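Local coordinates for endo-arabinase (Bacteroides thetaiotaomicron, PDB 5C0P), which probably hydrolyses glycosidic linkages within arabinan, as a family 43 glycoside hydrolase of the L-arabinan degradation pathway, at residues Ser38-Leu42 and Tyr53-Leu58; Val103-Thr107 and Gly131-Gly137; Pro179-Phe183 and Val243-Gln249. One frame throughout, in Å; residues are numbered along the deposited sequence.

Contact 1. Residues Ser38-Leu42 and Tyr53-Leu58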
loop_
_atom_site.group_PDB
_atom_site.type_symbol
_atom_site.label_atom_id
_atom_site.label_comp_id
_atom_site.label_asym_id
_atom_site.label_seq_id
_atom_site.Cartn_x
_atom_site.Cartn_y
_atom_site.Cartn_z
ATOM N N SER A 38 -6.231 16.494 -13.106
ATOM C CA SER A 38 -7.413 15.780 -13.599
ATOM C C SER A 38 -7.035 14.491 -14.329
ATOM O O SER A 38 -7.488 14.234 -15.454
ATOM C CB SER A 38 -8.265 16.690 -14.491
ATOM O OG SER A 38 -9.551 16.130 -14.681
HETATM N N MSE A 39 -6.186 13.697 -13.682
HETATM C CA MSE A 39 -5.662 12.456 -14.245
HETATM C C MSE A 39 -5.480 11.426 -13.152
HETATM O O MSE A 39 -5.343 11.773 -11.974
HETATM C CB MSE A 39 -4.292 12.694 -14.903
HETATM C CG MSE A 39 -4.308 13.478 -16.209
HETATM SE SE MSE A 39 -4.922 12.357 -17.693
HETATM C CE MSE A 39 -4.652 13.653 -19.108
ATOM N N TYR A 40 -5.453 10.160 -13.554
ATOM C CA TYR A 40 -5.097 9.054 -12.677
ATOM C C TYR A 40 -3.647 8.663 -12.961
ATOM O O TYR A 40 -3.207 8.666 -14.116
ATOM C CB TYR A 40 -5.968 7.842 -12.973
ATOM C CG TYR A 40 -7.455 8.052 -12.811
ATOM C CD1 TYR A 40 -8.062 7.920 -11.574
ATOM C CD2 TYR A 40 -8.259 8.342 -13.914
ATOM C CE1 TYR A 40 -9.427 8.087 -11.424
ATOM C CE2 TYR A 40 -9.628 8.512 -13.774
ATOM C CZ TYR A 40 -10.200 8.382 -12.523
ATOM O OH TYR A 40 -11.553 8.541 -12.365
ATOM N N TYR A 41 -2.904 8.330 -11.909
ATOM C CA TYR A 41 -1.506 7.936 -12.060
ATOM C C TYR A 41 -1.266 6.596 -11.397
ATOM O O TYR A 41 -1.695 6.371 -10.266
ATOM C CB TYR A 41 -0.558 8.982 -11.465
ATOM C CG TYR A 41 -0.672 10.330 -12.127
ATOM C CD1 TYR A 41 -1.708 11.204 -11.798
ATOM C CD2 TYR A 41 0.245 10.733 -13.089
ATOM C CE1 TYR A 41 -1.826 12.435 -12.418
ATOM C CE2 TYR A 41 0.139 11.959 -13.715
ATOM C CZ TYR A 41 -0.896 12.809 -13.376
ATOM O OH TYR A 41 -0.987 14.025 -14.009
ATOM N N LEU A 42 -0.539 5.733 -12.096
ATOM C CA LEU A 42 -0.157 4.428 -11.570
ATOM C C LEU A 42 1.362 4.322 -11.607
ATOM O O LEU A 42 1.966 4.124 -12.674
ATOM C CB LEU A 42 -0.811 3.323 -12.401
ATOM C CG LEU A 42 -0.524 1.848 -12.096
ATOM C CD1 LEU A 42 -0.629 1.561 -10.610
ATOM C CD2 LEU A 42 -1.498 0.960 -12.868
ATOM N N TYR A 53 2.599 5.415 -15.198
ATOM C CA TYR A 53 1.653 5.505 -16.301
ATOM C C TYR A 53 0.524 6.434 -15.884
ATOM O O TYR A 53 0.245 6.580 -14.698
ATOM C CB TYR A 53 1.077 4.129 -16.633
ATOM C CG TYR A 53 2.003 3.175 -17.379
ATOM C CD1 TYR A 53 3.327 3.505 -17.682
ATOM C CD2 TYR A 53 1.532 1.946 -17.809
ATOM C CE1 TYR A 53 4.152 2.610 -18.388
ATOM C CE2 TYR A 53 2.344 1.060 -18.505
ATOM C CZ TYR A 53 3.644 1.395 -18.795
ATOM O OH TYR A 53 4.423 0.486 -19.490
ATOM N N LYS A 54 -0.134 7.043 -16.864
ATOM C CA LYS A 54 -1.160 8.046 -16.609
ATOM C C LYS A 54 -2.397 7.705 -17.429
ATOM O O LYS A 54 -2.281 7.121 -18.504
ATOM C CB LYS A 54 -0.629 9.415 -17.032
ATOM C CG LYS A 54 -1.532 10.603 -16.736
ATOM C CD LYS A 54 -0.877 11.907 -17.214
ATOM C CE LYS A 54 -0.921 12.063 -18.727
ATOM N NZ LYS A 54 -0.260 13.325 -19.187
ATOM N N SER A 55 -3.577 8.062 -16.920
ATOM C CA SER A 55 -4.833 7.726 -17.599
ATOM C C SER A 55 -5.910 8.770 -17.337
ATOM O O SER A 55 -5.965 9.342 -16.248
ATOM C CB SER A 55 -5.344 6.368 -17.127
ATOM O OG SER A 55 -6.524 5.997 -17.827
ATOM N N LYS A 56 -6.764 9.018 -18.332
ATOM C CA LYS A 56 -7.918 9.882 -18.137
ATOM C C LYS A 56 -9.074 9.143 -17.476
ATOM O O LYS A 56 -9.938 9.779 -16.883
ATOM C CB LYS A 56 -8.425 10.448 -19.469
ATOM C CG LYS A 56 -7.480 11.388 -20.195
ATOM C CD LYS A 56 -8.071 11.730 -21.563
ATOM C CE LYS A 56 -7.270 12.771 -22.325
ATOM N NZ LYS A 56 -7.966 13.098 -23.610
ATOM N N ASP A 57 -9.106 7.813 -17.602
ATOM C CA ASP A 57 -10.339 7.083 -17.295
ATOM C C ASP A 57 -10.173 5.696 -16.688
ATOM O O ASP A 57 -11.179 5.008 -16.463
ATOM C CB ASP A 57 -11.219 6.977 -18.547
ATOM C CG ASP A 57 -10.551 6.201 -19.691
ATOM O OD1 ASP A 57 -9.419 5.696 -19.520
ATOM O OD2 ASP A 57 -11.176 6.087 -20.769
ATOM N N LEU A 58 -8.919 5.303 -16.450
ATOM C CA LEU A 58 -8.528 3.985 -15.914
ATOM C C LEU A 58 -8.534 2.860 -16.950
ATOM O O LEU A 58 -8.066 1.751 -16.670
ATOM C CB LEU A 58 -9.357 3.586 -14.679
ATOM C CG LEU A 58 -9.346 4.590 -13.522
ATOM C CD1 LEU A 58 -10.454 4.231 -12.533
ATOM C CD2 LEU A 58 -7.993 4.573 -12.847
#
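Tyr40 lays one face of its ring against Leu58, whose CD2 sits 3.5 Å from Tyr40 CG and off the ring centre toward the rim. The edge of the same ring meets backbone, with Tyr40 CE2 3.4 Å from Lys56 O. Ser55 OG accepts the N-H groups of Asp57 and Leu58, an ST turn and ST motif in the bend that places Leu58 over the ring, and is hydrogen-bonded to Thr60 O. The phenol end is fixed by a hydrogen bond to Leu268 N.

Met39, modelled as selenomethionine, bends at its second torsion (-76°), which carries the selenium toward Ser55 and Lys56. Its SE lies 3.5 Å from Ser55 O and 3.7 Å from Lys56 CG, and higher up Met39 CG touches Lys54 CD at 3.9 Å. Lys54 runs alongside Tyr41, its CG over the ring face and its CD 3.6 Å from Tyr41 CE2. The aliphatic part of this lysine is packed between neighbours, while its ammonium forms salt bridges with Glu15 and Glu64.

Along the backbone, Tyr40 pairs with Ser55 and Leu42 with Tyr53 through reciprocal hydrogen bonds, that from Leu42 N to Tyr53 O (2.8 Å) being nearly straight. Tyr41 and Lys54 form the non-hydrogen-bonded pair between them. Such pairing is that of a beta hairpin, here within one antiparallel blade of the five-bladed propeller fold of glycoside hydrolase family 43.

Contact 2. Residues Val103-Thr107 and Gly131-Gly137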
loop_
_atom_site.group_PDB
_atom_site.type_symbol
_atom_site.label_atom_id
_atom_site.label_comp_id
_atom_site.label_asym_id
_atom_site.label_seq_id
_atom_site.Cartn_x
_atom_site.Cartn_y
_atom_site.Cartn_z
ATOM N N VAL A 103 21.623 -2.576 5.902
ATOM C CA VAL A 103 20.467 -1.830 6.396
ATOM C C VAL A 103 19.211 -2.677 6.248
ATOM O O VAL A 103 18.932 -3.202 5.164
ATOM C CB VAL A 103 20.237 -0.522 5.615
ATOM C CG1 VAL A 103 19.276 0.375 6.373
ATOM C CG2 VAL A 103 21.552 0.200 5.362
ATOM N N LYS A 104 18.434 -2.793 7.320
ATOM C CA LYS A 104 17.192 -3.558 7.246
ATOM C C LYS A 104 16.198 -2.942 6.269
ATOM O O LYS A 104 16.164 -1.721 6.062
ATOM C CB LYS A 104 16.553 -3.706 8.630
ATOM C CG LYS A 104 17.299 -4.682 9.526
ATOM C CD LYS A 104 16.445 -5.148 10.687
ATOM C CE LYS A 104 17.157 -6.254 11.445
ATOM N NZ LYS A 104 18.587 -5.904 11.630
ATOM N N ARG A 105 15.387 -3.800 5.658
ATOM C CA ARG A 105 14.327 -3.353 4.767
ATOM C C ARG A 105 13.415 -2.361 5.479
ATOM O O ARG A 105 13.102 -2.532 6.661
ATOM C CB ARG A 105 13.517 -4.564 4.292
ATOM C CG ARG A 105 12.451 -4.229 3.263
ATOM C CD ARG A 105 11.931 -5.476 2.569
ATOM N NE ARG A 105 12.945 -6.053 1.690
ATOM C CZ ARG A 105 13.351 -7.317 1.733
ATOM N NH1 ARG A 105 14.283 -7.734 0.891
ATOM N NH2 ARG A 105 12.825 -8.163 2.609
ATOM N N GLY A 106 13.015 -1.314 4.770
ATOM C CA GLY A 106 12.073 -0.355 5.317
ATOM C C GLY A 106 11.420 0.473 4.236
ATOM O O GLY A 106 11.855 0.465 3.083
ATOM N N THR A 107 10.377 1.199 4.605
ATOM C CA THR A 107 9.693 2.068 3.664
ATOM C C THR A 107 10.239 3.471 3.860
ATOM O O THR A 107 10.411 3.914 4.996
ATOM C CB THR A 107 8.176 2.042 3.913
ATOM O OG1 THR A 107 7.704 0.697 3.774
ATOM C CG2 THR A 107 7.437 2.960 2.933
ATOM N N GLY A 131 15.657 -0.709 13.298
ATOM C CA GLY A 131 15.989 -2.003 13.865
ATOM C C GLY A 131 15.065 -3.128 13.425
ATOM O O GLY A 131 15.243 -4.276 13.857
ATOM N N TRP A 132 14.098 -2.809 12.570
ATOM C CA TRP A 132 13.074 -3.770 12.168
ATOM C C TRP A 132 13.000 -3.917 10.661
ATOM O O TRP A 132 13.098 -2.930 9.936
ATOM C CB TRP A 132 11.694 -3.279 12.602
ATOM C CG TRP A 132 11.397 -3.320 14.056
ATOM C CD1 TRP A 132 12.202 -3.780 15.055
ATOM C CD2 TRP A 132 10.183 -2.891 14.677
ATOM N NE1 TRP A 132 11.561 -3.657 16.271
ATOM C CE2 TRP A 132 10.316 -3.112 16.062
ATOM C CE3 TRP A 132 8.995 -2.339 14.198
ATOM C CZ2 TRP A 132 9.302 -2.801 16.970
ATOM C CZ3 TRP A 132 7.990 -2.031 15.098
ATOM C CH2 TRP A 132 8.151 -2.255 16.462
HETATM N N MSE A 133 12.834 -5.153 10.192
HETATM C CA MSE A 133 12.515 -5.401 8.784
HETATM C C MSE A 133 11.063 -5.025 8.538
HETATM O O MSE A 133 10.145 -5.706 9.012
HETATM C CB MSE A 133 12.706 -6.872 8.418
HETATM C CG MSE A 133 13.980 -7.484 8.931
HETATM SE SE MSE A 133 14.910 -8.505 7.574
HETATM C CE MSE A 133 15.606 -6.973 6.585
ATOM N N CYS A 134 10.856 -3.947 7.792
ATOM C CA CYS A 134 9.509 -3.429 7.558
ATOM C C CYS A 134 9.211 -3.196 6.085
ATOM O O CYS A 134 10.114 -2.981 5.272
ATOM C CB CYS A 134 9.289 -2.107 8.293
ATOM S SG CYS A 134 9.543 -2.175 10.065
ATOM N N LEU A 135 7.930 -3.234 5.744
ATOM C CA LEU A 135 7.518 -3.004 4.369
ATOM C C LEU A 135 6.105 -2.470 4.272
ATOM O O LEU A 135 5.356 -2.461 5.258
ATOM C CB LEU A 135 7.670 -4.275 3.521
ATOM C CG LEU A 135 7.079 -5.614 3.963
ATOM C CD1 LEU A 135 5.578 -5.703 3.735
ATOM C CD2 LEU A 135 7.778 -6.749 3.224
ATOM N N ASP A 136 5.763 -2.010 3.071
ATOM C CA ASP A 136 4.409 -1.593 2.723
ATOM C C ASP A 136 3.912 -0.420 3.558
ATOM O O ASP A 136 2.734 -0.348 3.882
ATOM C CB ASP A 136 3.421 -2.783 2.791
ATOM C CG ASP A 136 3.640 -3.805 1.686
ATOM O OD1 ASP A 136 4.508 -3.587 0.805
ATOM O OD2 ASP A 136 2.938 -4.839 1.691
ATOM N N GLY A 137 4.809 0.499 3.916
ATOM C CA GLY A 137 4.398 1.701 4.620
ATOM C C GLY A 137 3.409 2.520 3.809
ATOM O O GLY A 137 3.673 2.880 2.647
#
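Lys104 covers one face of the Trp132-Met133 peptide group, its CD 3.7 Å from Trp132 C and 3.6 Å from Met133 N. Met133 N is hydrogen-bonded to Glu157 OE1. Trp132 directs its CB away from strand 103-107, and its indole meets Arg153 in a cation-pi contact and the ring of Tyr164. Arg105 passes its CG 3.3 Å from Cys134 O, and its guanidinium group goes on to salt bridges with Asp79 and Glu154.

The strands run almost parallel (10°), yet pairing is sparse: Cys134 N donates to Arg105 O at 2.9 Å from well above the carbonyl plane. This is a seam between neighbouring blades of the family 43 beta-propeller, where a strand of one antiparallel sheet lies beside the first strand of the next.

Thr107 OG1 accepts Gly137 N at 2.9 Å and hydrogen-bonds Thr97 OG1. With chi1 at -59°, OG1 reaches Gly137 N while CG2 packs 3.7 Å from Gly137 CA, where a side chain would collide. Thr97 OG1 also accepts Asp136 N, and the threonines probably help fix the backbone around Asp136, predicted to orient the proton donor and substrate; its OD2 is hydrogen-bonded to Ala206 N and to Tris, probably from the crystallisation liquor.

Contact 3. Residues Pro179-Phe183 and Val243-Gln249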
loop_
_atom_site.group_PDB
_atom_site.type_symbol
_atom_site.label_atom_id
_atom_site.label_comp_id
_atom_site.label_asym_id
_atom_site.label_seq_id
_atom_site.Cartn_x
_atom_site.Cartn_y
_atom_site.Cartn_z
ATOM N N PRO A 179 5.904 3.061 17.488
ATOM C CA PRO A 179 4.939 2.304 16.679
ATOM C C PRO A 179 3.993 1.522 17.590
ATOM O O PRO A 179 4.408 1.080 18.668
ATOM C CB PRO A 179 5.820 1.323 15.895
ATOM C CG PRO A 179 7.206 1.873 15.971
ATOM C CD PRO A 179 7.300 2.648 17.250
ATOM N N TYR A 180 2.738 1.384 17.171
ATOM C CA TYR A 180 1.746 0.677 17.963
ATOM C C TYR A 180 1.269 -0.562 17.208
ATOM O O TYR A 180 0.814 -0.465 16.079
ATOM C CB TYR A 180 0.570 1.608 18.308
ATOM C CG TYR A 180 -0.281 1.071 19.428
ATOM C CD1 TYR A 180 -1.288 0.148 19.176
ATOM C CD2 TYR A 180 -0.057 1.459 20.740
ATOM C CE1 TYR A 180 -2.056 -0.361 20.199
ATOM C CE2 TYR A 180 -0.822 0.953 21.775
ATOM C CZ TYR A 180 -1.818 0.041 21.494
ATOM O OH TYR A 180 -2.577 -0.464 22.518
ATOM N N LEU A 181 1.404 -1.733 17.826
ATOM C CA LEU A 181 0.991 -2.985 17.196
ATOM C C LEU A 181 -0.525 -3.084 17.132
ATOM O O LEU A 181 -1.198 -3.073 18.161
ATOM C CB LEU A 181 1.571 -4.185 17.956
ATOM C CG LEU A 181 1.126 -5.570 17.464
ATOM C CD1 LEU A 181 1.674 -5.845 16.090
ATOM C CD2 LEU A 181 1.605 -6.643 18.423
ATOM N N LEU A 182 -1.047 -3.174 15.914
ATOM C CA LEU A 182 -2.491 -3.257 15.686
ATOM C C LEU A 182 -3.018 -4.683 15.821
ATOM O O LEU A 182 -4.010 -4.928 16.515
ATOM C CB LEU A 182 -2.830 -2.702 14.300
ATOM C CG LEU A 182 -2.413 -1.243 14.088
ATOM C CD1 LEU A 182 -2.988 -0.716 12.790
ATOM C CD2 LEU A 182 -2.849 -0.363 15.240
ATOM N N PHE A 183 -2.349 -5.614 15.151
ATOM C CA PHE A 183 -2.708 -7.028 15.225
ATOM C C PHE A 183 -1.653 -7.862 14.544
ATOM O O PHE A 183 -0.796 -7.326 13.831
ATOM C CB PHE A 183 -4.092 -7.314 14.607
ATOM C CG PHE A 183 -4.237 -6.898 13.165
ATOM C CD1 PHE A 183 -3.826 -7.733 12.129
ATOM C CD2 PHE A 183 -4.834 -5.691 12.848
ATOM C CE1 PHE A 183 -3.988 -7.353 10.804
ATOM C CE2 PHE A 183 -5.008 -5.306 11.529
ATOM C CZ PHE A 183 -4.580 -6.136 10.506
ATOM N N VAL A 243 -7.560 4.635 15.149
ATOM C CA VAL A 243 -6.590 3.946 14.300
ATOM C C VAL A 243 -5.947 2.773 15.040
ATOM O O VAL A 243 -5.571 1.767 14.428
ATOM C CB VAL A 243 -5.507 4.928 13.798
ATOM C CG1 VAL A 243 -4.409 4.198 13.041
ATOM C CG2 VAL A 243 -6.132 5.973 12.883
ATOM N N LEU A 244 -5.845 2.894 16.361
ATOM C CA LEU A 244 -5.191 1.862 17.161
ATOM C C LEU A 244 -6.078 0.648 17.443
ATOM O O LEU A 244 -5.599 -0.373 17.949
ATOM C CB LEU A 244 -4.663 2.459 18.469
ATOM C CG LEU A 244 -3.735 3.657 18.298
ATOM C CD1 LEU A 244 -3.159 4.084 19.655
ATOM C CD2 LEU A 244 -2.616 3.328 17.312
ATOM N N GLY A 245 -7.361 0.750 17.115
ATOM C CA GLY A 245 -8.276 -0.370 17.283
ATOM C C GLY A 245 -9.279 -0.178 18.412
ATOM O O GLY A 245 -9.590 0.956 18.782
ATOM N N PRO A 246 -9.815 -1.281 18.963
ATOM C CA PRO A 246 -9.494 -2.657 18.555
ATOM C C PRO A 246 -10.002 -2.995 17.156
ATOM O O PRO A 246 -11.078 -2.563 16.722
ATOM C CB PRO A 246 -10.215 -3.506 19.602
ATOM C CG PRO A 246 -11.365 -2.657 20.049
ATOM C CD PRO A 246 -10.833 -1.241 20.027
ATOM N N TRP A 247 -9.180 -3.747 16.436
ATOM C CA TRP A 247 -9.521 -4.184 15.098
ATOM C C TRP A 247 -10.183 -5.561 15.144
ATOM O O TRP A 247 -9.658 -6.501 15.746
ATOM C CB TRP A 247 -8.254 -4.208 14.247
ATOM C CG TRP A 247 -7.740 -2.835 13.969
ATOM C CD1 TRP A 247 -6.749 -2.169 14.641
ATOM C CD2 TRP A 247 -8.209 -1.947 12.956
ATOM N NE1 TRP A 247 -6.578 -0.915 14.098
ATOM C CE2 TRP A 247 -7.462 -0.759 13.058
ATOM C CE3 TRP A 247 -9.196 -2.041 11.970
ATOM C CZ2 TRP A 247 -7.657 0.325 12.198
ATOM C CZ3 TRP A 247 -9.395 -0.961 11.120
ATOM C CH2 TRP A 247 -8.630 0.203 11.238
ATOM N N VAL A 248 -11.353 -5.671 14.528
ATOM C CA VAL A 248 -12.072 -6.937 14.489
ATOM C C VAL A 248 -11.976 -7.491 13.070
ATOM O O VAL A 248 -12.450 -6.858 12.119
ATOM C CB VAL A 248 -13.548 -6.765 14.902
ATOM C CG1 VAL A 248 -14.324 -8.069 14.709
ATOM C CG2 VAL A 248 -13.650 -6.285 16.359
ATOM N N GLN A 249 -11.331 -8.650 12.931
ATOM C CA GLN A 249 -11.136 -9.282 11.626
ATOM C C GLN A 249 -12.417 -9.925 11.111
ATOM O O GLN A 249 -13.096 -10.647 11.842
ATOM C CB GLN A 249 -10.052 -10.359 11.711
ATOM C CG GLN A 249 -8.739 -9.880 12.325
ATOM C CD GLN A 249 -8.024 -8.872 11.455
ATOM O OE1 GLN A 249 -8.145 -8.887 10.227
ATOM N NE2 GLN A 249 -7.261 -7.982 12.090
HETATM O O HOH W 1 -6.585 -4.287 17.695
#
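Leu182 O and Trp247 N are bridged by a water that donates to the carbonyl and accepts from the amide, 2.9 Å from Leu182 O. The second polar bond lies within the loop: Trp247 NE1 donates to Val243 O at 2.9 Å, in the plane of the indole but above the carbonyl plane, so the ring is held across the turn that includes the cis peptide before Pro246. Leu182 fits beside this bond, its CD1 3.8 Å from Trp247 NE1 and its CD2 3.6 Å from Val243 O.

Two blades of the propeller meet here at their outer strands: 178-184 belongs to one antiparallel sheet, and the 243-247 loop leads into the short edge strand 248-249 of the next. At one end of the interface Leu244 crosses Tyr180 at about a right angle, with its CD1 above the centre of the ring and its CD2 3.8 Å from Tyr180 CB.

At the other end lies Phe183, rotated (chi1 58°) to set its ring against both Gln249 and Trp247. Gln249 NE2 sits over the middle of one ring face, 3.4 Å from Phe183 CG, with the amide plane turned 65° from the ring. A hydrogen bond from Trp221 NE1 to Gln249 OE1 probably fixes that rotation, leaving the NH2 end toward the ring. Phe183 also presents its edge to the face of Trp247 in an offset edge-to-face pair. An alanine at Phe183 removes the ring under Gln249 NE2, which would probably leave that amide group without its aromatic face and open a gap beside Trp247.

Overall arrangement
From the N terminus, contact 1 comes first and closes a short hairpin loop inside one blade. Contact 2 closes the chain that leaves strand 103-112, passes through strand 120-121 and enters the following blade at strand 134-141. Contact 3 spans about 60 residues, bringing the last strand of that blade against the end of the next, after strands 205-211, 217-224 and 231-238. The three loops follow in series, none enclosing or crossing another. Contacts 2 and 3 share the sheet that begins with strand 134-141 and ends with strand 178-184, and touch where Trp132 CZ3 lies 4.1 Å from Pro179 CB. Contact 1 lies across the chain's centre from both, about 29 Å from contact 2 between centres.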